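Local coordinates for protein omega transaminase (Pseudomonas sp., PDB 5LH9) that probably catalyses the pyridoxal-phosphate-dependent transfer of an amino group from an amine or amino acid to a carbonyl acceptor such as pyruvate, at residues L261-V266 and D287-A292; G156-H161 and A227-P232; V128-K133 and I325-T330; R149-R154 and G183-D188. All coordinates share one frame; numbering follows the deposited sequence.

Interaction 1. Residues L261-V266 and D287-A292. With PLP (pyridoxal-5'-phosphate), chain H.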
loop_
_atom_site.group_PDB
_atom_site.type_symbol
_atom_site.label_atom_id
_atom_site.label_comp_id
_atom_site.label_asym_id
_atom_site.label_seq_id
_atom_site.Cartn_x
_atom_site.Cartn_y
_atom_site.Cartn_z
ATOM N N LEU D 261 -12.665 14.179 13.916
ATOM C CA LEU D 261 -12.018 15.432 13.546
ATOM C C LEU D 261 -10.783 15.605 14.416
ATOM O O LEU D 261 -10.891 15.770 15.638
ATOM C CB LEU D 261 -12.973 16.612 13.708
ATOM C CG LEU D 261 -12.365 17.995 13.457
ATOM C CD1 LEU D 261 -11.672 18.083 12.090
ATOM C CD2 LEU D 261 -13.444 19.053 13.575
ATOM N N ILE D 262 -9.612 15.549 13.787
ATOM C CA ILE D 262 -8.339 15.762 14.465
ATOM C C ILE D 262 -7.895 17.187 14.186
ATOM O O ILE D 262 -7.611 17.546 13.037
ATOM C CB ILE D 262 -7.266 14.762 14.002
ATOM C CG1 ILE D 262 -7.752 13.327 14.202
ATOM C CG2 ILE D 262 -5.953 14.989 14.785
ATOM C CD1 ILE D 262 -6.871 12.277 13.545
ATOM N N ALA D 263 -7.822 17.995 15.235
ATOM C CA ALA D 263 -7.303 19.351 15.131
ATOM C C ALA D 263 -5.809 19.301 15.419
ATOM O O ALA D 263 -5.395 18.998 16.543
ATOM C CB ALA D 263 -8.021 20.287 16.100
ATOM N N ASP D 264 -4.999 19.574 14.403
ATOM C CA ASP D 264 -3.555 19.670 14.592
ATOM C C ASP D 264 -3.264 21.046 15.175
ATOM O O ASP D 264 -3.094 22.033 14.458
ATOM C CB ASP D 264 -2.805 19.448 13.289
ATOM C CG ASP D 264 -1.311 19.365 13.498
ATOM O OD1 ASP D 264 -0.837 19.832 14.562
ATOM O OD2 ASP D 264 -0.617 18.825 12.610
ATOM N N GLU D 265 -3.216 21.109 16.502
ATOM C CA GLU D 265 -2.997 22.352 17.228
ATOM C C GLU D 265 -1.549 22.514 17.667
ATOM O O GLU D 265 -1.275 23.149 18.691
ATOM C CB GLU D 265 -3.920 22.411 18.439
ATOM C CG GLU D 265 -5.394 22.349 18.086
ATOM C CD GLU D 265 -6.076 23.702 18.100
ATOM O OE1 GLU D 265 -5.377 24.737 18.196
ATOM O OE2 GLU D 265 -7.325 23.723 18.028
ATOM N N VAL D 266 -0.611 21.930 16.921
ATOM C CA VAL D 266 0.794 22.014 17.305
ATOM C C VAL D 266 1.267 23.466 17.290
ATOM O O VAL D 266 2.049 23.888 18.151
ATOM C CB VAL D 266 1.637 21.107 16.394
ATOM C CG1 VAL D 266 3.123 21.410 16.541
ATOM C CG2 VAL D 266 1.347 19.645 16.713
ATOM N N ASP D 287 -12.563 16.055 18.014
ATOM C CA ASP D 287 -12.513 14.820 18.785
ATOM C C ASP D 287 -11.123 14.529 19.332
ATOM O O ASP D 287 -11.003 13.861 20.367
ATOM C CB ASP D 287 -12.984 13.648 17.925
ATOM C CG ASP D 287 -14.402 13.831 17.434
ATOM O OD1 ASP D 287 -15.344 13.640 18.231
ATOM O OD2 ASP D 287 -14.571 14.169 16.244
ATOM N N ILE D 288 -10.079 15.010 18.656
ATOM C CA ILE D 288 -8.695 14.778 19.055
ATOM C C ILE D 288 -7.912 16.072 18.885
ATOM O O ILE D 288 -8.082 16.791 17.895
ATOM C CB ILE D 288 -8.055 13.637 18.235
ATOM C CG1 ILE D 288 -8.811 12.323 18.477
ATOM C CG2 ILE D 288 -6.570 13.490 18.572
ATOM C CD1 ILE D 288 -8.390 11.178 17.574
ATOM N N LEU D 289 -7.033 16.349 19.843
ATOM C CA LEU D 289 -6.144 17.501 19.806
ATOM C C LEU D 289 -4.708 17.013 19.745
ATOM O O LEU D 289 -4.312 16.148 20.531
ATOM C CB LEU D 289 -6.301 18.388 21.041
ATOM C CG LEU D 289 -7.647 19.035 21.332
ATOM C CD1 LEU D 289 -7.564 19.764 22.663
ATOM C CD2 LEU D 289 -8.016 19.986 20.216
ATOM N N CYS D 290 -3.933 17.590 18.836
ATOM C CA CYS D 290 -2.502 17.354 18.749
ATOM C C CYS D 290 -1.794 18.610 19.234
ATOM O O CYS D 290 -2.069 19.708 18.737
ATOM C CB CYS D 290 -2.089 17.039 17.314
ATOM S SG CYS D 290 -3.011 15.692 16.566
ATOM N N LEU D 291 -0.896 18.450 20.202
ATOM C CA LEU D 291 -0.227 19.573 20.840
ATOM C C LEU D 291 1.272 19.332 20.913
ATOM O O LEU D 291 1.732 18.197 21.053
ATOM C CB LEU D 291 -0.767 19.804 22.250
ATOM C CG LEU D 291 -2.269 20.080 22.354
ATOM C CD1 LEU D 291 -2.710 20.027 23.800
ATOM C CD2 LEU D 291 -2.608 21.433 21.752
ATOM N N ALA D 292 2.033 20.415 20.800
ATOM C CA ALA D 292 3.464 20.361 21.036
ATOM C C ALA D 292 3.997 21.782 21.113
ATOM O O ALA D 292 3.349 22.653 21.688
ATOM C CB ALA D 292 4.171 19.561 19.940
HETATM N N1 PLP H . 2.117 19.647 12.835
HETATM C C2 PLP H . 2.167 20.975 12.704
HETATM C C2A PLP H . 0.901 21.791 12.310
HETATM C C3 PLP H . 3.384 21.664 12.927
HETATM O O3 PLP H . 3.415 23.052 12.779
HETATM C C4 PLP H . 4.529 20.993 13.283
HETATM C C4A PLP H . 5.861 21.883 13.531
HETATM C C5 PLP H . 4.486 19.628 13.422
HETATM C C6 PLP H . 3.281 18.944 13.195
HETATM C C5A PLP H . 5.739 18.774 13.803
HETATM O O4P PLP H . 6.223 19.060 15.092
HETATM P P PLP H . 7.646 18.557 15.461
HETATM O O1P PLP H . 8.616 19.257 14.571
HETATM O O2P PLP H . 7.742 17.092 15.282
HETATM O O3P PLP H . 7.938 18.902 16.927
HETATM O O HOH W 1 0.420 23.019 20.981
#
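The side chains of Ile262 and Ile288 run alongside each other on the same face of neighbouring parallel strands. Strands 260-264 and 288-291 belong to the central sheet of a fold type I, PLP-dependent aminotransferase, and helix 278-281 lies in the crossover between them. CG1 of Ile262 runs 4.0 Å from CD1 of Ile288. CG2 of Ile262, anti to the backbone N, reaches Cys290 SG at 3.5 Å. Ala131 of helix 124-141 packs on all three residues.

On the other face, CB of Ala263 meets CD2 of Leu289 at 4.1 Å. That methyl also touches CG of Glu265, whose carboxylate turns away to Thr268, Gly278 and Ser279. Ala263 N bonds to Ile288 O, and Cys290 N to Ala263 O.

At the start of the pair, Leu261 O accepts from both Asp287 N and Ile288 N. Leu261 N reaches the anti lone pair of Asp287 OD2 at 3.0 Å in a nearly straight bond (174°). OD2 also forms a salt bridge with Arg251.

At the other end, Val266 N bonds to Asp264 OD1 at 3.2 Å, an Asx turn. The other oxygen, Asp264 OD2, faces PLP N1 at 2.9 Å, and His158 ND1 bonds to the same oxygen. Val266 lies over one face of the pyridine ring, with its CG1 3.6 Å from PLP C4.

Interaction 2. Residues G156-H161 and A227-P232. With PLP (pyridoxal-5'-phosphate), chain H.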
loop_
_atom_site.group_PDB
_atom_site.type_symbol
_atom_site.label_atom_id
_atom_site.label_comp_id
_atom_site.label_asym_id
_atom_site.label_seq_id
_atom_site.Cartn_x
_atom_site.Cartn_y
_atom_site.Cartn_z
ATOM N N GLY D 156 -1.430 21.312 4.040
ATOM C CA GLY D 156 -1.354 20.928 5.438
ATOM C C GLY D 156 0.007 20.339 5.774
ATOM O O GLY D 156 0.632 19.654 4.963
ATOM N N TYR D 157 0.474 20.623 6.988
ATOM C CA TYR D 157 1.731 20.084 7.488
ATOM C C TYR D 157 1.480 19.437 8.840
ATOM O O TYR D 157 0.901 20.066 9.733
ATOM C CB TYR D 157 2.801 21.171 7.616
ATOM C CG TYR D 157 4.114 20.636 8.122
ATOM C CD1 TYR D 157 4.925 19.870 7.300
ATOM C CD2 TYR D 157 4.541 20.889 9.419
ATOM C CE1 TYR D 157 6.133 19.366 7.750
ATOM C CE2 TYR D 157 5.754 20.388 9.884
ATOM C CZ TYR D 157 6.546 19.627 9.039
ATOM O OH TYR D 157 7.754 19.116 9.465
ATOM N N HIS D 158 1.918 18.181 8.986
ATOM C CA HIS D 158 1.598 17.397 10.172
ATOM C C HIS D 158 2.800 16.593 10.658
ATOM O O HIS D 158 2.643 15.484 11.181
ATOM C CB HIS D 158 0.417 16.470 9.888
ATOM C CG HIS D 158 -0.794 17.187 9.377
ATOM N ND1 HIS D 158 -1.483 18.108 10.135
ATOM C CD2 HIS D 158 -1.444 17.113 8.192
ATOM C CE1 HIS D 158 -2.503 18.575 9.437
ATOM N NE2 HIS D 158 -2.505 17.985 8.255
ATOM N N GLY D 159 3.999 17.133 10.503
ATOM C CA GLY D 159 5.185 16.444 10.959
ATOM C C GLY D 159 5.766 15.559 9.879
ATOM O O GLY D 159 5.334 15.559 8.722
ATOM N N VAL D 160 6.762 14.771 10.276
ATOM C CA VAL D 160 7.594 14.079 9.301
ATOM C C VAL D 160 7.746 12.596 9.624
ATOM O O VAL D 160 8.536 11.896 8.979
ATOM C CB VAL D 160 8.973 14.759 9.212
ATOM C CG1 VAL D 160 8.829 16.174 8.692
ATOM C CG2 VAL D 160 9.668 14.754 10.569
ATOM N N HIS D 161 6.996 12.092 10.600
ATOM C CA HIS D 161 6.875 10.646 10.690
ATOM C C HIS D 161 6.115 10.157 9.461
ATOM O O HIS D 161 5.515 10.939 8.720
ATOM C CB HIS D 161 6.181 10.216 11.990
ATOM C CG HIS D 161 6.897 10.651 13.233
ATOM N ND1 HIS D 161 8.266 10.797 13.292
ATOM C CD2 HIS D 161 6.432 10.977 14.462
ATOM C CE1 HIS D 161 8.613 11.193 14.503
ATOM N NE2 HIS D 161 7.518 11.315 15.232
ATOM N N ALA D 227 -10.769 9.313 9.970
ATOM C CA ALA D 227 -10.584 10.631 10.555
ATOM C C ALA D 227 -10.198 11.630 9.478
ATOM O O ALA D 227 -9.719 11.264 8.401
ATOM C CB ALA D 227 -9.513 10.597 11.650
ATOM N N LEU D 228 -10.441 12.902 9.789
ATOM C CA LEU D 228 -9.928 14.035 9.034
ATOM C C LEU D 228 -9.058 14.870 9.961
ATOM O O LEU D 228 -9.436 15.123 11.109
ATOM C CB LEU D 228 -11.068 14.887 8.469
ATOM C CG LEU D 228 -10.694 16.096 7.610
ATOM C CD1 LEU D 228 -11.815 16.400 6.643
ATOM C CD2 LEU D 228 -10.401 17.340 8.458
ATOM N N ILE D 229 -7.896 15.301 9.468
ATOM C CA ILE D 229 -6.947 16.083 10.254
ATOM C C ILE D 229 -6.691 17.405 9.545
ATOM O O ILE D 229 -6.513 17.439 8.322
ATOM C CB ILE D 229 -5.621 15.326 10.485
ATOM C CG1 ILE D 229 -4.680 16.162 11.361
ATOM C CG2 ILE D 229 -4.957 14.982 9.153
ATOM C CD1 ILE D 229 -3.458 15.394 11.886
ATOM N N ALA D 230 -6.663 18.492 10.317
ATOM C CA ALA D 230 -6.473 19.821 9.753
ATOM C C ALA D 230 -5.939 20.755 10.828
ATOM O O ALA D 230 -6.137 20.524 12.025
ATOM C CB ALA D 230 -7.777 20.381 9.174
ATOM N N GLU D 231 -5.227 21.802 10.380
ATOM C CA GLU D 231 -4.748 22.871 11.251
ATOM C C GLU D 231 -5.777 24.002 11.292
ATOM O O GLU D 231 -6.257 24.424 10.235
ATOM C CB GLU D 231 -3.418 23.415 10.749
ATOM C CG GLU D 231 -2.327 22.370 10.599
ATOM C CD GLU D 231 -1.282 22.772 9.578
ATOM O OE1 GLU D 231 -0.370 23.560 9.925
ATOM O OE2 GLU D 231 -1.401 22.326 8.414
ATOM N N PRO D 232 -6.153 24.516 12.470
ATOM C CA PRO D 232 -7.083 25.664 12.495
ATOM C C PRO D 232 -6.575 26.864 11.717
ATOM O O PRO D 232 -7.376 27.635 11.172
ATOM C CB PRO D 232 -7.209 25.974 13.991
ATOM C CG PRO D 232 -6.854 24.700 14.670
ATOM C CD PRO D 232 -5.798 24.077 13.828
HETATM N N1 PLP H . 2.117 19.647 12.835
HETATM C C2 PLP H . 2.167 20.975 12.704
HETATM C C2A PLP H . 0.901 21.791 12.310
HETATM C C3 PLP H . 3.384 21.664 12.927
HETATM O O3 PLP H . 3.415 23.052 12.779
HETATM C C4 PLP H . 4.529 20.993 13.283
HETATM C C4A PLP H . 5.861 21.883 13.531
HETATM C C5 PLP H . 4.486 19.628 13.422
HETATM C C6 PLP H . 3.281 18.944 13.195
HETATM C C5A PLP H . 5.739 18.774 13.803
HETATM O O4P PLP H . 6.223 19.060 15.092
HETATM P P PLP H . 7.646 18.557 15.461
HETATM O O1P PLP H . 8.616 19.257 14.571
HETATM O O2P PLP H . 7.742 17.092 15.282
HETATM O O3P PLP H . 7.938 18.902 16.927
HETATM O O HOH W 2 -4.754 18.964 6.873
#
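Part of the PLP pocket of this class III aminotransferase forms where Tyr157 meets Glu231 and His158 meets Ile229 and Glu231. The loop after strand 149-153 folds here against the C-terminal end of strand 225-230.

Ile229 lies over one face of the His158 imidazole. Its CG1 sits 4.1 Å from the ring centroid, 24° off the normal, in a CH-pi contact displaced from the ring centre. CD1 of Ile229 covers the ND1 side, and CG2 lies near NE2. At the ring edge, water 2 lies in the plane, 2.8 Å from His158 NE2. The same water donates to Ile229 O at 2.7 Å.

Glu231 holds the loop backbone. Tyr157 N bonds to Glu231 OE2 at 2.9 Å, and the donor comes from above the carboxylate plane. Glu231 OE1 accepts from Gly235 N. The same Glu231 OE1 stands 3.2 Å from the methyl C2A of PLP. Glu231 CG passes His158 CE1 at 4.0 Å, with the ring and carboxylate planes 70° apart.

With CG anti to the backbone N (chi1 -180°), the Tyr157 ring swings away from strand 225-230 to the cofactor. The edge of its ring meets a face of the cofactor, CE2 being 3.7 Å from PLP C4. Gly159 N sits over the centre of one tyrosine face.

His158 ND1 bonds to Asp264 OD2, so the ring is held by ND1, by the water and by Ile229. His158 is thus probably a second-shell residue that positions the aspartate beside the cofactor nitrogen.

Interaction 3. Residues V128-K133 and I325-T330. With PLP (pyridoxal-5'-phosphate), chain E.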
loop_
_atom_site.group_PDB
_atom_site.type_symbol
_atom_site.label_atom_id
_atom_site.label_comp_id
_atom_site.label_asym_id
_atom_site.label_seq_id
_atom_site.Cartn_x
_atom_site.Cartn_y
_atom_site.Cartn_z
ATOM N N VAL D 128 0.823 13.913 16.184
ATOM C CA VAL D 128 0.045 13.564 14.999
ATOM C C VAL D 128 0.031 12.054 14.810
ATOM O O VAL D 128 -1.030 11.435 14.661
ATOM C CB VAL D 128 0.621 14.279 13.760
ATOM C CG1 VAL D 128 0.061 13.694 12.463
ATOM C CG2 VAL D 128 0.343 15.776 13.831
ATOM N N GLU D 129 1.216 11.442 14.812
ATOM C CA GLU D 129 1.319 10.000 14.630
ATOM C C GLU D 129 0.445 9.263 15.637
ATOM O O GLU D 129 -0.270 8.318 15.282
ATOM C CB GLU D 129 2.785 9.578 14.765
ATOM C CG GLU D 129 3.173 8.342 13.978
ATOM C CD GLU D 129 3.298 8.599 12.482
ATOM O OE1 GLU D 129 2.900 9.687 12.016
ATOM O OE2 GLU D 129 3.801 7.704 11.775
ATOM N N THR D 130 0.460 9.718 16.892
ATOM C CA THR D 130 -0.360 9.101 17.928
ATOM C C THR D 130 -1.840 9.253 17.610
ATOM O O THR D 130 -2.625 8.316 17.793
ATOM C CB THR D 130 -0.035 9.741 19.281
ATOM O OG1 THR D 130 1.329 9.472 19.612
ATOM C CG2 THR D 130 -0.927 9.195 20.382
ATOM N N ALA D 131 -2.239 10.436 17.143
ATOM C CA ALA D 131 -3.629 10.662 16.775
ATOM C C ALA D 131 -4.058 9.713 15.666
ATOM O O ALA D 131 -5.151 9.138 15.711
ATOM C CB ALA D 131 -3.817 12.114 16.345
ATOM N N LEU D 132 -3.218 9.558 14.641
ATOM C CA LEU D 132 -3.574 8.701 13.515
ATOM C C LEU D 132 -3.717 7.251 13.956
ATOM O O LEU D 132 -4.709 6.586 13.636
ATOM C CB LEU D 132 -2.524 8.833 12.408
ATOM C CG LEU D 132 -2.373 10.229 11.795
ATOM C CD1 LEU D 132 -1.248 10.273 10.771
ATOM C CD2 LEU D 132 -3.670 10.662 11.145
ATOM N N LYS D 133 -2.733 6.741 14.696
ATOM C CA LYS D 133 -2.784 5.349 15.125
ATOM C C LYS D 133 -3.938 5.106 16.091
ATOM O O LYS D 133 -4.621 4.078 16.005
ATOM C CB LYS D 133 -1.456 4.950 15.766
ATOM C CG LYS D 133 -0.328 4.712 14.760
ATOM C CD LYS D 133 0.942 4.201 15.424
ATOM C CE LYS D 133 0.768 2.792 15.979
ATOM N NZ LYS D 133 1.990 2.349 16.687
ATOM N N ILE D 325 -3.678 -0.656 24.812
ATOM C CA ILE D 325 -3.071 0.485 24.133
ATOM C C ILE D 325 -1.591 0.149 24.016
ATOM O O ILE D 325 -0.787 0.421 24.910
ATOM C CB ILE D 325 -3.317 1.796 24.871
ATOM C CG1 ILE D 325 -4.825 2.053 24.961
ATOM C CG2 ILE D 325 -2.613 2.930 24.144
ATOM C CD1 ILE D 325 -5.203 3.356 25.620
ATOM N N MET D 326 -1.232 -0.465 22.891
ATOM C CA MET D 326 0.145 -0.863 22.616
ATOM C C MET D 326 0.889 0.208 21.833
ATOM O O MET D 326 1.625 -0.087 20.888
ATOM C CB MET D 326 0.149 -2.196 21.872
ATOM C CG MET D 326 -0.650 -3.299 22.564
ATOM S SD MET D 326 -0.243 -3.529 24.316
ATOM C CE MET D 326 1.390 -4.247 24.207
ATOM N N HIS D 327 0.702 1.470 22.215
ATOM C CA HIS D 327 1.345 2.595 21.554
ATOM C C HIS D 327 1.828 3.560 22.620
ATOM O O HIS D 327 1.073 3.913 23.531
ATOM C CB HIS D 327 0.386 3.318 20.596
ATOM C CG HIS D 327 0.966 4.563 19.995
ATOM N ND1 HIS D 327 1.739 4.552 18.855
ATOM C CD2 HIS D 327 0.907 5.856 20.394
ATOM C CE1 HIS D 327 2.123 5.784 18.571
ATOM N NE2 HIS D 327 1.627 6.594 19.487
ATOM N N GLY D 328 3.071 3.991 22.496
ATOM C CA GLY D 328 3.613 4.988 23.392
ATOM C C GLY D 328 5.118 4.978 23.343
ATOM O O GLY D 328 5.746 4.106 22.737
ATOM N N TYR D 329 5.692 5.948 24.038
ATOM C CA TYR D 329 7.101 6.267 23.902
ATOM C C TYR D 329 7.795 6.198 25.254
ATOM O O TYR D 329 7.198 6.485 26.295
ATOM C CB TYR D 329 7.257 7.659 23.284
ATOM C CG TYR D 329 6.487 7.785 21.993
ATOM C CD1 TYR D 329 7.000 7.281 20.810
ATOM C CD2 TYR D 329 5.228 8.371 21.966
ATOM C CE1 TYR D 329 6.292 7.375 19.630
ATOM C CE2 TYR D 329 4.514 8.474 20.788
ATOM C CZ TYR D 329 5.051 7.972 19.623
ATOM O OH TYR D 329 4.337 8.069 18.454
ATOM N N THR D 330 9.065 5.791 25.225
ATOM C CA THR D 330 9.873 5.784 26.437
ATOM C C THR D 330 9.703 7.084 27.211
ATOM O O THR D 330 9.488 7.070 28.431
ATOM C CB THR D 330 11.342 5.554 26.076
ATOM O OG1 THR D 330 11.486 4.273 25.449
ATOM C CG2 THR D 330 12.234 5.626 27.315
HETATM N N1 PLP E . 13.886 0.553 18.965
HETATM C C2 PLP E . 14.285 -0.200 19.992
HETATM C C2A PLP E . 15.221 -1.420 19.774
HETATM C C3 PLP E . 13.855 0.099 21.311
HETATM O O3 PLP E . 14.277 -0.702 22.377
HETATM C C4 PLP E . 13.024 1.162 21.559
HETATM C C4A PLP E . 12.616 1.428 23.105
HETATM C C5 PLP E . 12.621 1.952 20.515
HETATM C C6 PLP E . 13.038 1.647 19.204
HETATM C C5A PLP E . 11.658 3.165 20.723
HETATM O O4P PLP E . 12.217 4.160 21.539
HETATM P P PLP E . 11.274 5.240 22.124
HETATM O O1P PLP E . 10.416 5.896 21.038
HETATM O O2P PLP E . 10.389 4.578 23.105
HETATM O O3P PLP E . 12.104 6.284 22.798
HETATM O O HOH W 3 2.050 -0.037 18.114
#
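His327 lies between Thr130 and Lys133, with a hydrogen bond at each ring nitrogen. NE2 donates to Thr130 OG1 at 2.9 Å, and ND1 accepts from Lys133 NZ at 3.1 Å. Both partners lie near the ring plane. Thr130 OG1 is also bonded to Asp126 O one helical turn earlier. With CG anti to the backbone N (chi1 174°), the imidazole extends toward the helix. Helix 124-141 of the PLP-binding large domain is joined in this way to the loop after strand 324-325, at the subunit interface. Lys133 NZ also donates to water 3 at 2.8 Å, which in turn donates to Met326 O. Further partners of NZ are Val160 O and Thr165 OG1 of the second subunit. A phenylalanine in place of His327 would probably leave Thr130 OG1 without its donor and remove the ring nitrogen that ties Lys133 NZ to the loop. Beyond Tyr329, Thr330 N and OG1 both bond to phosphate oxygen O2P of the PLP held by the second subunit, OG1 at 2.6 Å.

Interaction 4. Residues R149-R154 and G183-D188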
loop_
_atom_site.group_PDB
_atom_site.type_symbol
_atom_site.label_atom_id
_atom_site.label_comp_id
_atom_site.label_asym_id
_atom_site.label_seq_id
_atom_site.Cartn_x
_atom_site.Cartn_y
_atom_site.Cartn_z
ATOM N N ARG D 149 -9.301 4.987 6.362
ATOM C CA ARG D 149 -8.742 6.030 5.522
ATOM C C ARG D 149 -8.653 7.358 6.275
ATOM O O ARG D 149 -9.371 7.610 7.247
ATOM C CB ARG D 149 -9.575 6.182 4.248
ATOM C CG ARG D 149 -9.445 4.991 3.311
ATOM C CD ARG D 149 -10.398 5.051 2.122
ATOM N NE ARG D 149 -10.045 4.029 1.136
ATOM C CZ ARG D 149 -10.890 3.466 0.277
ATOM N NH1 ARG D 149 -12.179 3.798 0.264
ATOM N NH2 ARG D 149 -10.435 2.550 -0.568
ATOM N N PHE D 150 -7.733 8.204 5.816
ATOM C CA PHE D 150 -7.514 9.522 6.389
ATOM C C PHE D 150 -7.720 10.589 5.324
ATOM O O PHE D 150 -7.352 10.400 4.158
ATOM C CB PHE D 150 -6.109 9.664 6.976
ATOM C CG PHE D 150 -5.840 8.756 8.141
ATOM C CD1 PHE D 150 -6.561 8.881 9.325
ATOM C CD2 PHE D 150 -4.849 7.794 8.064
ATOM C CE1 PHE D 150 -6.305 8.046 10.397
ATOM C CE2 PHE D 150 -4.592 6.961 9.133
ATOM C CZ PHE D 150 -5.316 7.089 10.301
ATOM N N LEU D 151 -8.328 11.698 5.734
ATOM C CA LEU D 151 -8.495 12.875 4.901
ATOM C C LEU D 151 -7.692 14.025 5.494
ATOM O O LEU D 151 -7.536 14.129 6.714
ATOM C CB LEU D 151 -9.972 13.270 4.792
ATOM C CG LEU D 151 -10.944 12.146 4.423
ATOM C CD1 LEU D 151 -12.382 12.643 4.480
ATOM C CD2 LEU D 151 -10.615 11.580 3.044
ATOM N N SER D 152 -7.176 14.880 4.622
ATOM C CA SER D 152 -6.408 16.041 5.046
ATOM C C SER D 152 -6.445 17.061 3.915
ATOM O O SER D 152 -7.047 16.824 2.864
ATOM C CB SER D 152 -4.976 15.652 5.422
ATOM O OG SER D 152 -4.285 15.094 4.321
ATOM N N LEU D 153 -5.810 18.207 4.147
ATOM C CA LEU D 153 -5.882 19.348 3.249
ATOM C C LEU D 153 -4.565 19.575 2.519
ATOM O O LEU D 153 -3.481 19.402 3.084
ATOM C CB LEU D 153 -6.224 20.626 4.015
ATOM C CG LEU D 153 -7.476 20.617 4.889
ATOM C CD1 LEU D 153 -7.696 22.000 5.474
ATOM C CD2 LEU D 153 -8.690 20.156 4.104
ATOM N N ARG D 154 -4.675 20.012 1.266
ATOM C CA ARG D 154 -3.521 20.557 0.567
ATOM C C ARG D 154 -2.882 21.651 1.409
ATOM O O ARG D 154 -3.564 22.392 2.121
ATOM C CB ARG D 154 -3.933 21.121 -0.794
ATOM C CG ARG D 154 -4.270 20.067 -1.821
ATOM C CD ARG D 154 -3.024 19.332 -2.284
ATOM N NE ARG D 154 -2.060 20.232 -2.915
ATOM C CZ ARG D 154 -2.087 20.590 -4.199
ATOM N NH1 ARG D 154 -3.036 20.132 -5.010
ATOM N NH2 ARG D 154 -1.163 21.415 -4.673
ATOM N N GLY D 183 -4.358 4.950 1.277
ATOM C CA GLY D 183 -5.643 5.370 1.803
ATOM C C GLY D 183 -5.638 6.732 2.459
ATOM O O GLY D 183 -6.437 6.976 3.372
ATOM N N CYS D 184 -4.744 7.620 2.037
ATOM C CA CYS D 184 -4.728 9.009 2.480
ATOM C C CYS D 184 -5.134 9.893 1.313
ATOM O O CYS D 184 -4.579 9.769 0.217
ATOM C CB CYS D 184 -3.349 9.402 3.001
ATOM S SG CYS D 184 -2.880 8.436 4.435
ATOM N N HIS D 185 -6.105 10.773 1.542
ATOM C CA HIS D 185 -6.734 11.525 0.466
ATOM C C HIS D 185 -6.711 13.008 0.792
ATOM O O HIS D 185 -7.034 13.412 1.915
ATOM C CB HIS D 185 -8.159 11.025 0.242
ATOM C CG HIS D 185 -8.225 9.559 -0.053
ATOM N ND1 HIS D 185 -8.137 9.052 -1.332
ATOM C CD2 HIS D 185 -8.321 8.488 0.770
ATOM C CE1 HIS D 185 -8.202 7.733 -1.287
ATOM N NE2 HIS D 185 -8.312 7.366 -0.023
ATOM N N LEU D 186 -6.311 13.808 -0.187
ATOM C CA LEU D 186 -6.114 15.233 0.003
ATOM C C LEU D 186 -7.264 16.012 -0.608
ATOM O O LEU D 186 -7.724 15.708 -1.712
ATOM C CB LEU D 186 -4.799 15.698 -0.621
ATOM C CG LEU D 186 -3.544 15.476 0.218
ATOM C CD1 LEU D 186 -2.309 15.792 -0.612
ATOM C CD2 LEU D 186 -3.570 16.323 1.487
ATOM N N LEU D 187 -7.715 17.020 0.125
ATOM C CA LEU D 187 -8.694 17.982 -0.342
ATOM C C LEU D 187 -8.011 19.322 -0.543
ATOM O O LEU D 187 -6.967 19.607 0.053
ATOM C CB LEU D 187 -9.825 18.137 0.669
ATOM C CG LEU D 187 -10.480 16.849 1.154
ATOM C CD1 LEU D 187 -11.006 17.080 2.553
ATOM C CD2 LEU D 187 -11.593 16.418 0.207
ATOM N N ASP D 188 -8.623 20.157 -1.373
ATOM C CA ASP D 188 -8.102 21.496 -1.567
ATOM C C ASP D 188 -8.330 22.327 -0.311
ATOM O O ASP D 188 -9.318 22.156 0.409
ATOM C CB ASP D 188 -8.767 22.164 -2.767
ATOM C CG ASP D 188 -8.269 21.614 -4.083
ATOM O OD1 ASP D 188 -7.102 21.890 -4.442
ATOM O OD2 ASP D 188 -9.048 20.913 -4.761
HETATM O O HOH W 4 -4.385 12.664 3.399
#
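Phe150 N to Gly183 O is the first of five backbone hydrogen bonds between these parallel strands. The others are His185 N to Phe150 O, Ser152 N to His185 O, Leu187 N to Ser152 O and Arg154 N to Leu187 O.

Side chains pack on both faces. Leu151 CD2 meets His185 CB at 3.8 Å, and Leu153 CD2 meets Leu187 CB at 4.1 Å. On the other face, the Phe150 ring edge touches Cys184 SG.

Among polar groups, Ser152 OG is satisfied by Val167 O and water 4. His185 NE2 is buried here with no partner in the model.

The arginines mainly use their aliphatic parts. The extended Arg149 chain passes CD 3.8 Å from His185 NE2, its guanidinium plane 83° from the ring. An alanine here would probably uncover His185 NE2. The Arg154 and Leu186 side chains cross at about a right angle, Arg154 CD lying 4.0 Å from Leu186 CD1.

Strand 184-187 is outermost in the central sheet within this chain. With strand 149-153 and helix 162-166, it makes a beta-alpha-beta unit of the aminotransferase fold.

How the interactions relate
Helix 124-141 comes first and opens the longest loop, which interaction 3 closes at 325-330; the other three contacts nest inside it. Residues 149-154 and then 156-161 open interactions 4 and 2. Interaction 4 closes first, at 183-188, and interaction 2 at 227-232, so the two cross. Interaction 1 follows in series, from 261-266 to 287-292. Interactions 1, 2 and 4 share one sheet, with neighbouring strands in the order 288-291, 260-264, 225-230, 149-153 and 184-187. Helix 124-141 lies across this sheet through Val128, Ala131 and Leu132. Interactions 1 and 2 meet one PLP; interactions 2 and 3 both touch the second subunit, and interaction 3 also its PLP.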